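Long-range contact in Myo-inositol phosphohydrolase (Mitsuokella multacida, PDB 4WU3), which probably removes phosphate groups from myo-inositol phosphates such as phytate, using an active site of the protein tyrosine phosphatase kind: residues Q411-R422 with P531-Q541. The protein carries 2 engineered substitutions. Residues are numbered along the deposited sequence; the frame is centred on the assembly and turned at random.
Engineered in segment 531-541: S540 (natural residue Cys). With 4IP (inositol-(1,3,4,5)-tetrakisphosphate), chain F.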
ATOM      1  N   GLN A 411       0.127  59.259  10.241  1.00 21.54           N
ATOM      2  CA  GLN A 411       1.465  59.070   9.665  1.00 19.39           C
ATOM      3  C   GLN A 411       1.513  59.197   8.141  1.00 18.96           C
ATOM      4  O   GLN A 411       2.569  59.433   7.569  1.00 19.25           O
ATOM      5  CB  GLN A 411       2.023  57.709  10.081  1.00 18.10           C
ATOM      6  CG  GLN A 411       2.182  57.570  11.584  1.00 18.68           C
ATOM      7  CD  GLN A 411       2.645  56.196  12.011  1.00 17.38           C
ATOM      8  OE1 GLN A 411       3.487  55.564  11.357  1.00 16.69           O
ATOM      9  NE2 GLN A 411       2.113  55.730  13.119  1.00 16.08           N
ATOM     10  N   ALA A 412       0.372  59.043   7.486  1.00 18.28           N
ATOM     11  CA  ALA A 412       0.337  59.025   6.030  1.00 17.76           C
ATOM     12  C   ALA A 412       0.455  60.421   5.421  1.00 19.32           C
ATOM     13  O   ALA A 412      -0.111  61.382   5.934  1.00 19.14           O
ATOM     14  CB  ALA A 412      -0.929  58.352   5.553  1.00 16.42           C
ATOM     15  N   LYS A 413       1.191  60.511   4.316  1.00 20.31           N
ATOM     16  CA  LYS A 413       1.409  61.776   3.616  1.00 24.84           C
ATOM     17  C   LYS A 413       0.690  61.778   2.267  1.00 25.14           C
ATOM     18  O   LYS A 413       0.890  62.670   1.455  1.00 28.30           O
ATOM     19  CB  LYS A 413       2.913  62.014   3.395  1.00 25.89           C
ATOM     20  CG  LYS A 413       3.762  61.977   4.661  1.00 26.93           C
ATOM     21  CD  LYS A 413       3.296  63.004   5.682  1.00 31.29           C
ATOM     22  CE  LYS A 413       4.169  62.985   6.930  1.00 39.63           C
ATOM     23  NZ  LYS A 413       3.519  63.640   8.104  1.00 39.04           N
ATOM     24  N   GLY A 414      -0.143  60.772   2.033  1.00 23.64           N
ATOM     25  CA  GLY A 414      -0.854  60.638   0.768  1.00 19.16           C
ATOM     26  C   GLY A 414      -1.921  59.569   0.898  1.00 18.44           C
ATOM     27  O   GLY A 414      -2.183  59.087   1.995  1.00 19.48           O
ATOM     28  N   PRO A 415      -2.525  59.167  -0.224  1.00 16.66           N
ATOM     29  CA  PRO A 415      -3.634  58.203  -0.188  1.00 16.31           C
ATOM     30  C   PRO A 415      -3.243  56.833   0.403  1.00 16.35           C
ATOM     31  O   PRO A 415      -2.131  56.333   0.173  1.00 15.39           O
ATOM     32  CB  PRO A 415      -4.069  58.081  -1.650  1.00 16.94           C
ATOM     33  CG  PRO A 415      -2.962  58.659  -2.468  1.00 17.98           C
ATOM     34  CD  PRO A 415      -2.101  59.519  -1.589  1.00 16.84           C
ATOM     35  N   ILE A 416      -4.160  56.260   1.180  1.00 14.31           N
ATOM     36  CA  ILE A 416      -3.913  55.015   1.900  1.00 13.37           C
ATOM     37  C   ILE A 416      -4.619  53.849   1.228  1.00 12.62           C
ATOM     38  O   ILE A 416      -5.836  53.895   1.023  1.00 13.14           O
ATOM     39  CB  ILE A 416      -4.410  55.112   3.352  1.00 14.05           C
ATOM     40  CG1 ILE A 416      -3.695  56.251   4.080  1.00 13.74           C
ATOM     41  CG2 ILE A 416      -4.172  53.791   4.082  1.00 15.52           C
ATOM     42  CD1 ILE A 416      -4.344  56.629   5.392  1.00 14.38           C
ATOM     43  N   TYR A 417      -3.853  52.819   0.873  1.00 11.55           N
ATOM     44  CA  TYR A 417      -4.406  51.616   0.248  1.00 12.26           C
ATOM     45  C   TYR A 417      -4.340  50.450   1.219  1.00 12.04           C
ATOM     46  O   TYR A 417      -3.315  50.208   1.845  1.00 11.54           O
ATOM     47  CB  TYR A 417      -3.653  51.221  -1.032  1.00 13.55           C
ATOM     48  CG  TYR A 417      -3.808  52.187  -2.173  1.00 15.70           C
ATOM     49  CD1 TYR A 417      -3.085  53.368  -2.192  1.00 18.34           C
ATOM     50  CD2 TYR A 417      -4.658  51.924  -3.233  1.00 17.96           C
ATOM     51  CE1 TYR A 417      -3.219  54.274  -3.222  1.00 21.26           C
ATOM     52  CE2 TYR A 417      -4.797  52.830  -4.278  1.00 20.64           C
ATOM     53  CZ  TYR A 417      -4.069  54.002  -4.262  1.00 21.98           C
ATOM     54  OH  TYR A 417      -4.172  54.931  -5.273  1.00 32.48           O
ATOM     55  N   ILE A 418      -5.451  49.735   1.350  1.00 13.36           N
ATOM     56  CA  ILE A 418      -5.456  48.452   2.039  1.00 12.65           C
ATOM     57  C   ILE A 418      -5.158  47.388   0.980  1.00 11.20           C
ATOM     58  O   ILE A 418      -5.907  47.242   0.007  1.00  9.92           O
ATOM     59  CB  ILE A 418      -6.819  48.170   2.706  1.00 12.39           C
ATOM     60  CG1 ILE A 418      -7.120  49.212   3.800  1.00 13.26           C
ATOM     61  CG2 ILE A 418      -6.867  46.762   3.272  1.00 12.18           C
ATOM     62  CD1 ILE A 418      -6.062  49.345   4.880  1.00 14.33           C
ATOM     63  N   MET A 419      -4.041  46.690   1.159  1.00 10.21           N
ATOM     64  CA  MET A 419      -3.625  45.644   0.238  1.00 10.26           C
ATOM     65  C   MET A 419      -3.993  44.283   0.825  1.00  9.85           C
ATOM     66  O   MET A 419      -3.275  43.733   1.659  1.00  9.21           O
ATOM     67  CB  MET A 419      -2.120  45.722  -0.026  1.00 11.08           C
ATOM     68  CG  MET A 419      -1.610  47.093  -0.460  1.00 11.83           C
ATOM     69  SD  MET A 419      -2.236  47.659  -2.061  1.00 12.71           S
ATOM     70  CE  MET A 419      -1.503  46.474  -3.190  1.00 12.50           C
ATOM     71  N   ASP A 420      -5.138  43.760   0.403  1.00  9.19           N
ATOM     72  CA  ASP A 420      -5.642  42.489   0.897  1.00  8.80           C
ATOM     73  C   ASP A 420      -4.975  41.380   0.088  1.00  9.26           C
ATOM     74  O   ASP A 420      -5.203  41.262  -1.110  1.00  9.56           O
ATOM     75  CB  ASP A 420      -7.164  42.468   0.749  1.00  8.82           C
ATOM     76  CG  ASP A 420      -7.789  41.114   1.058  1.00  9.90           C
ATOM     77  OD1 ASP A 420      -7.109  40.220   1.597  1.00 10.14           O
ATOM     78  OD2 ASP A 420      -8.986  40.946   0.742  1.00 10.27           O
ATOM     79  N   LEU A 421      -4.148  40.570   0.743  1.00  8.74           N
ATOM     80  CA  LEU A 421      -3.346  39.577   0.047  1.00  9.03           C
ATOM     81  C   LEU A 421      -3.925  38.171   0.115  1.00  9.33           C
ATOM     82  O   LEU A 421      -3.217  37.205  -0.139  1.00 10.57           O
ATOM     83  CB  LEU A 421      -1.945  39.541   0.648  1.00  9.52           C
ATOM     84  CG  LEU A 421      -1.177  40.863   0.693  1.00  9.43           C
ATOM     85  CD1 LEU A 421       0.040  40.735   1.590  1.00  9.71           C
ATOM     86  CD2 LEU A 421      -0.782  41.283  -0.715  1.00 10.07           C
ATOM     87  N   ARG A 422      -5.205  38.047   0.436  1.00  9.58           N
ATOM     88  CA  ARG A 422      -5.791  36.742   0.742  1.00  9.99           C
ATOM     89  C   ARG A 422      -6.472  36.043  -0.438  1.00  9.64           C
ATOM     90  O   ARG A 422      -7.464  36.541  -0.981  1.00  8.10           O
ATOM     91  CB  ARG A 422      -6.802  36.907   1.863  1.00 10.96           C
ATOM     92  CG  ARG A 422      -6.227  37.520   3.125  1.00 12.52           C
ATOM     93  CD  ARG A 422      -7.290  37.554   4.208  1.00 13.75           C
ATOM     94  NE  ARG A 422      -7.599  36.221   4.714  1.00 14.67           N
ATOM     95  CZ  ARG A 422      -8.471  35.977   5.685  1.00 16.58           C
ATOM     96  NH1 ARG A 422      -9.139  36.977   6.257  1.00 16.55           N
ATOM     97  NH2 ARG A 422      -8.673  34.731   6.090  1.00 17.45           N
ATOM     98  N   PRO A 531      -0.131  56.425  -6.824  1.00 18.80           N
ATOM     99  CA  PRO A 531       0.187  57.831  -6.618  1.00 21.15           C
ATOM    100  C   PRO A 531       1.398  58.008  -5.740  1.00 20.46           C
ATOM    101  O   PRO A 531       1.679  57.151  -4.905  1.00 18.57           O
ATOM    102  CB  PRO A 531      -1.039  58.378  -5.874  1.00 22.24           C
ATOM    103  CG  PRO A 531      -2.116  57.376  -6.077  1.00 20.53           C
ATOM    104  CD  PRO A 531      -1.439  56.052  -6.260  1.00 19.31           C
ATOM    105  N   ALA A 532       2.109  59.114  -5.914  1.00 21.79           N
ATOM    106  CA  ALA A 532       3.220  59.400  -5.029  1.00 23.16           C
ATOM    107  C   ALA A 532       2.695  59.597  -3.617  1.00 20.02           C
ATOM    108  O   ALA A 532       1.542  59.984  -3.400  1.00 18.39           O
ATOM    109  CB  ALA A 532       4.010  60.619  -5.498  1.00 27.18           C
ATOM    110  N   ASN A 533       3.565  59.323  -2.662  1.00 18.60           N
ATOM    111  CA  ASN A 533       3.241  59.369  -1.238  1.00 21.13           C
ATOM    112  C   ASN A 533       2.139  58.384  -0.836  1.00 18.00           C
ATOM    113  O   ASN A 533       1.614  58.487   0.268  1.00 15.68           O
ATOM    114  CB  ASN A 533       2.777  60.757  -0.767  1.00 24.47           C
ATOM    115  CG  ASN A 533       3.586  61.909  -1.326  1.00 34.88           C
ATOM    116  OD1 ASN A 533       3.030  62.924  -1.771  1.00 39.64           O
ATOM    117  ND2 ASN A 533       4.885  61.792  -1.262  1.00 31.33           N
ATOM    118  N   ALA A 534       1.752  57.473  -1.726  1.00 15.79           N
ATOM    119  CA  ALA A 534       0.759  56.458  -1.363  1.00 16.74           C
ATOM    120  C   ALA A 534       1.285  55.659  -0.170  1.00 15.02           C
ATOM    121  O   ALA A 534       2.489  55.393  -0.073  1.00 11.94           O
ATOM    122  CB  ALA A 534       0.468  55.522  -2.532  1.00 15.89           C
ATOM    123  N   TRP A 535       0.378  55.307   0.740  1.00 13.82           N
ATOM    124  CA  TRP A 535       0.706  54.486   1.897  1.00 12.06           C
ATOM    125  C   TRP A 535       0.072  53.112   1.718  1.00 12.15           C
ATOM    126  O   TRP A 535      -1.128  53.011   1.474  1.00 11.04           O
ATOM    127  CB  TRP A 535       0.167  55.139   3.157  1.00 12.10           C
ATOM    128  CG  TRP A 535       0.429  54.366   4.397  1.00 11.84           C
ATOM    129  CD1 TRP A 535      -0.094  53.159   4.731  1.00 11.42           C
ATOM    130  CD2 TRP A 535       1.270  54.758   5.483  1.00 12.56           C
ATOM    131  NE1 TRP A 535       0.368  52.772   5.961  1.00 12.82           N
ATOM    132  CE2 TRP A 535       1.210  53.734   6.444  1.00 12.17           C
ATOM    133  CE3 TRP A 535       2.075  55.872   5.733  1.00 13.53           C
ATOM    134  CZ2 TRP A 535       1.913  53.789   7.641  1.00 12.96           C
ATOM    135  CZ3 TRP A 535       2.787  55.921   6.923  1.00 13.95           C
ATOM    136  CH2 TRP A 535       2.701  54.884   7.859  1.00 14.13           C
ATOM    137  N   LEU A 536       0.877  52.059   1.822  1.00 11.31           N
ATOM    138  CA  LEU A 536       0.380  50.702   1.630  1.00 11.89           C
ATOM    139  C   LEU A 536       0.278  49.947   2.932  1.00 11.97           C
ATOM    140  O   LEU A 536       1.277  49.767   3.631  1.00 11.50           O
ATOM    141  CB  LEU A 536       1.305  49.921   0.710  1.00 12.62           C
ATOM    142  CG  LEU A 536       1.484  50.493  -0.685  1.00 12.75           C
ATOM    143  CD1 LEU A 536       2.443  49.613  -1.472  1.00 12.92           C
ATOM    144  CD2 LEU A 536       0.152  50.630  -1.392  1.00 12.38           C
ATOM    145  N   HIS A 537      -0.933  49.499   3.253  1.00 12.85           N
ATOM    146  CA  HIS A 537      -1.139  48.646   4.418  1.00 11.75           C
ATOM    147  C   HIS A 537      -1.441  47.217   4.000  1.00 12.01           C
ATOM    148  O   HIS A 537      -2.519  46.925   3.505  1.00 11.96           O
ATOM    149  CB  HIS A 537      -2.277  49.153   5.290  1.00 12.14           C
ATOM    150  CG  HIS A 537      -2.532  48.282   6.477  1.00 12.16           C
ATOM    151  ND1 HIS A 537      -1.893  48.467   7.684  1.00 12.63           N
ATOM    152  CD2 HIS A 537      -3.319  47.194   6.632  1.00 12.10           C
ATOM    153  CE1 HIS A 537      -2.291  47.544   8.537  1.00 11.83           C
ATOM    154  NE2 HIS A 537      -3.160  46.762   7.925  1.00 12.38           N
ATOM    155  N   PHE A 538      -0.480  46.324   4.203  1.00 11.41           N
ATOM    156  CA  PHE A 538      -0.656  44.940   3.831  1.00 10.28           C
ATOM    157  C   PHE A 538      -1.284  44.145   4.956  1.00 10.72           C
ATOM    158  O   PHE A 538      -0.904  44.284   6.121  1.00  9.85           O
ATOM    159  CB  PHE A 538       0.680  44.312   3.486  1.00 10.15           C
ATOM    160  CG  PHE A 538       1.313  44.884   2.269  1.00 10.15           C
ATOM    161  CD1 PHE A 538       1.010  44.391   1.024  1.00 10.32           C
ATOM    162  CD2 PHE A 538       2.224  45.915   2.378  1.00 10.91           C
ATOM    163  CE1 PHE A 538       1.609  44.922  -0.107  1.00 11.75           C
ATOM    164  CE2 PHE A 538       2.813  46.459   1.255  1.00 11.09           C
ATOM    165  CZ  PHE A 538       2.508  45.957   0.011  1.00 10.63           C
ATOM    166  N   HIS A 539      -2.237  43.293   4.598  1.00 10.95           N
ATOM    167  CA  HIS A 539      -2.767  42.322   5.552  1.00 11.10           C
ATOM    168  C   HIS A 539      -2.994  40.991   4.859  1.00 11.28           C
ATOM    169  O   HIS A 539      -3.192  40.919   3.648  1.00 10.22           O
ATOM    170  CB  HIS A 539      -4.067  42.818   6.228  1.00 10.81           C
ATOM    171  CG  HIS A 539      -5.308  42.554   5.434  1.00 11.10           C
ATOM    172  ND1 HIS A 539      -5.944  41.330   5.426  1.00 12.34           N
ATOM    173  CD2 HIS A 539      -6.021  43.351   4.609  1.00 10.99           C
ATOM    174  CE1 HIS A 539      -6.989  41.385   4.623  1.00 12.76           C
ATOM    175  NE2 HIS A 539      -7.059  42.600   4.115  1.00 11.98           N
ATOM    176  N   SER A 540      -2.942  39.930   5.643  1.00 12.27           N
ATOM    177  CA  SER A 540      -3.360  38.628   5.174  1.00 12.93           C
ATOM    178  C   SER A 540      -4.245  38.086   6.286  1.00 15.08           C
ATOM    179  O   SER A 540      -5.095  38.821   6.787  1.00 17.55           O
ATOM    180  CB  SER A 540      -2.148  37.748   4.877  1.00 12.63           C
ATOM    181  OG  SER A 540      -1.118  38.008   5.807  1.00 11.68           O
ATOM    182  N   GLN A 541      -4.074  36.830   6.680  1.00 16.37           N
ATOM    183  CA  GLN A 541      -4.919  36.263   7.736  1.00 18.74           C
ATOM    184  C   GLN A 541      -4.335  36.652   9.076  1.00 16.17           C
ATOM    185  O   GLN A 541      -5.024  37.220   9.912  1.00 16.93           O
ATOM    186  CB  GLN A 541      -5.024  34.729   7.620  1.00 18.60           C
ATOM    187  CG  GLN A 541      -6.191  34.108   8.383  1.00 17.85           C
ATOM    188  CD  GLN A 541      -5.948  33.957   9.879  1.00 17.69           C
ATOM    189  OE1 GLN A 541      -4.817  33.814  10.327  1.00 21.22           O
ATOM    190  NE2 GLN A 541      -7.022  33.965  10.654  1.00 18.70           N
TER
HETATM  191  C1  4IP F 702      -0.033  32.599   8.079  1.00 39.44           C
HETATM  192  O1  4IP F 702       0.133  34.009   7.937  1.00 28.87           O
HETATM  193  C2  4IP F 702      -1.368  32.292   8.746  1.00 44.96           C
HETATM  194  O2  4IP F 702      -1.450  32.986   9.984  1.00 47.40           O
HETATM  195  C3  4IP F 702      -1.525  30.805   9.032  1.00 50.30           C
HETATM  196  O3  4IP F 702      -2.773  30.572   9.690  1.00 63.15           O
HETATM  197  C4  4IP F 702      -0.381  30.269   9.890  1.00 48.35           C
HETATM  198  O4  4IP F 702      -0.536  28.853  10.040  1.00 51.77           O
HETATM  199  C5  4IP F 702       0.958  30.574   9.229  1.00 49.28           C
HETATM  200  O5  4IP F 702       2.037  30.125  10.053  1.00 54.25           O
HETATM  201  C6  4IP F 702       1.114  32.066   8.937  1.00 44.98           C
HETATM  202  O6  4IP F 702       2.357  32.316   8.278  1.00 41.56           O
HETATM  203  P1  4IP F 702      -0.492  34.841   6.712  1.00 21.08           P
HETATM  204  O1P 4IP F 702       0.330  34.427   5.523  1.00 17.16           O
HETATM  205  O2P 4IP F 702      -0.307  36.270   7.153  1.00 20.97           O
HETATM  206  O3P 4IP F 702      -1.938  34.419   6.668  1.00 23.13           O
HETATM  207  P3  4IP F 702      -3.844  29.544   9.057  1.00 64.27           P
HETATM  208  O4P 4IP F 702      -3.007  28.364   8.624  1.00 79.37           O
HETATM  209  O5P 4IP F 702      -4.476  30.325   7.928  1.00 65.22           O
HETATM  210  O6P 4IP F 702      -4.779  29.224  10.197  1.00 71.57           O
HETATM  211  P4  4IP F 702      -0.503  28.128  11.485  1.00 55.79           P
HETATM  212  O7P 4IP F 702      -1.451  28.931  12.342  1.00 53.50           O
HETATM  213  O8P 4IP F 702      -1.000  26.738  11.170  1.00 57.45           O
HETATM  214  O9P 4IP F 702       0.954  28.217  11.895  1.00 50.09           O
HETATM  215  P5  4IP F 702       3.358  29.491   9.373  1.00 59.33           P
HETATM  216  OPF 4IP F 702       2.883  28.864   8.071  1.00 44.56           O
HETATM  217  OPG 4IP F 702       3.828  28.498  10.415  1.00 75.69           O
HETATM  218  OPH 4IP F 702       4.276  30.676   9.175  1.00 61.28           O
HETATM  219  O   HOH W   1       2.246  58.124   2.568  1.00 15.65           O
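The F538 ring takes the CG of M419 over one face, a CH-pi contact 4.2 Å from CG to the ring centroid, while CD2 of L421 lies in plane at its edge. M419 and F538 run side by side from paired positions, and with chi2 of M419 at -65° its SD is folded against CD2 of L536. On the other face of the sheet the imidazole of H539 receives CG2 of I418 at its edge, in plane, and D420 OD1 approaches obliquely, 3.2 Å from CE1 of H539 but without a hydrogen bond; the carboxylate is instead held by R422 N at OD1, in an Asx turn, and by Y504 and H426 at OD2. That ring is fixed through both nitrogens: ND1 donates in plane to a lone pair of S540 O at 3.0 Å, and NE2 bonds to E493. A leucine in place of H539 would probably leave S540 O and E493 without this mate and let the turn into the phosphate-binding loop shift. Q541 sets its CA and CG over one face of the R422 guanidinium, which forms salt bridges with E395, E424 and D345. Farther back, the W535 ring meets the end of helix 398-411, its CZ3 3.6 Å from Q411 O.

Six backbone bonds, the first from W535 N to P415 O (2.8 Å) just ahead of strand 416-422 and the last from L421 N to H539 O (3.1 Å), join the two segments in parallel. The example illustrates how a central parallel strand delivers the signature loop of a tyrosine phosphatase: Q541 N donates to O3P of the inositol phosphate, while S540, engineered in place of the natural cysteine, sets OG so close to O2P that the details of that bond are doubtful. Strand 535-539 lies between 390-393 and 416-422, and 503-509 continues the sheet beyond 416-422; helix 398-411 packs on I416, W535 and H537, and helices 517-529 and 545-558 on the face of M419 and L536.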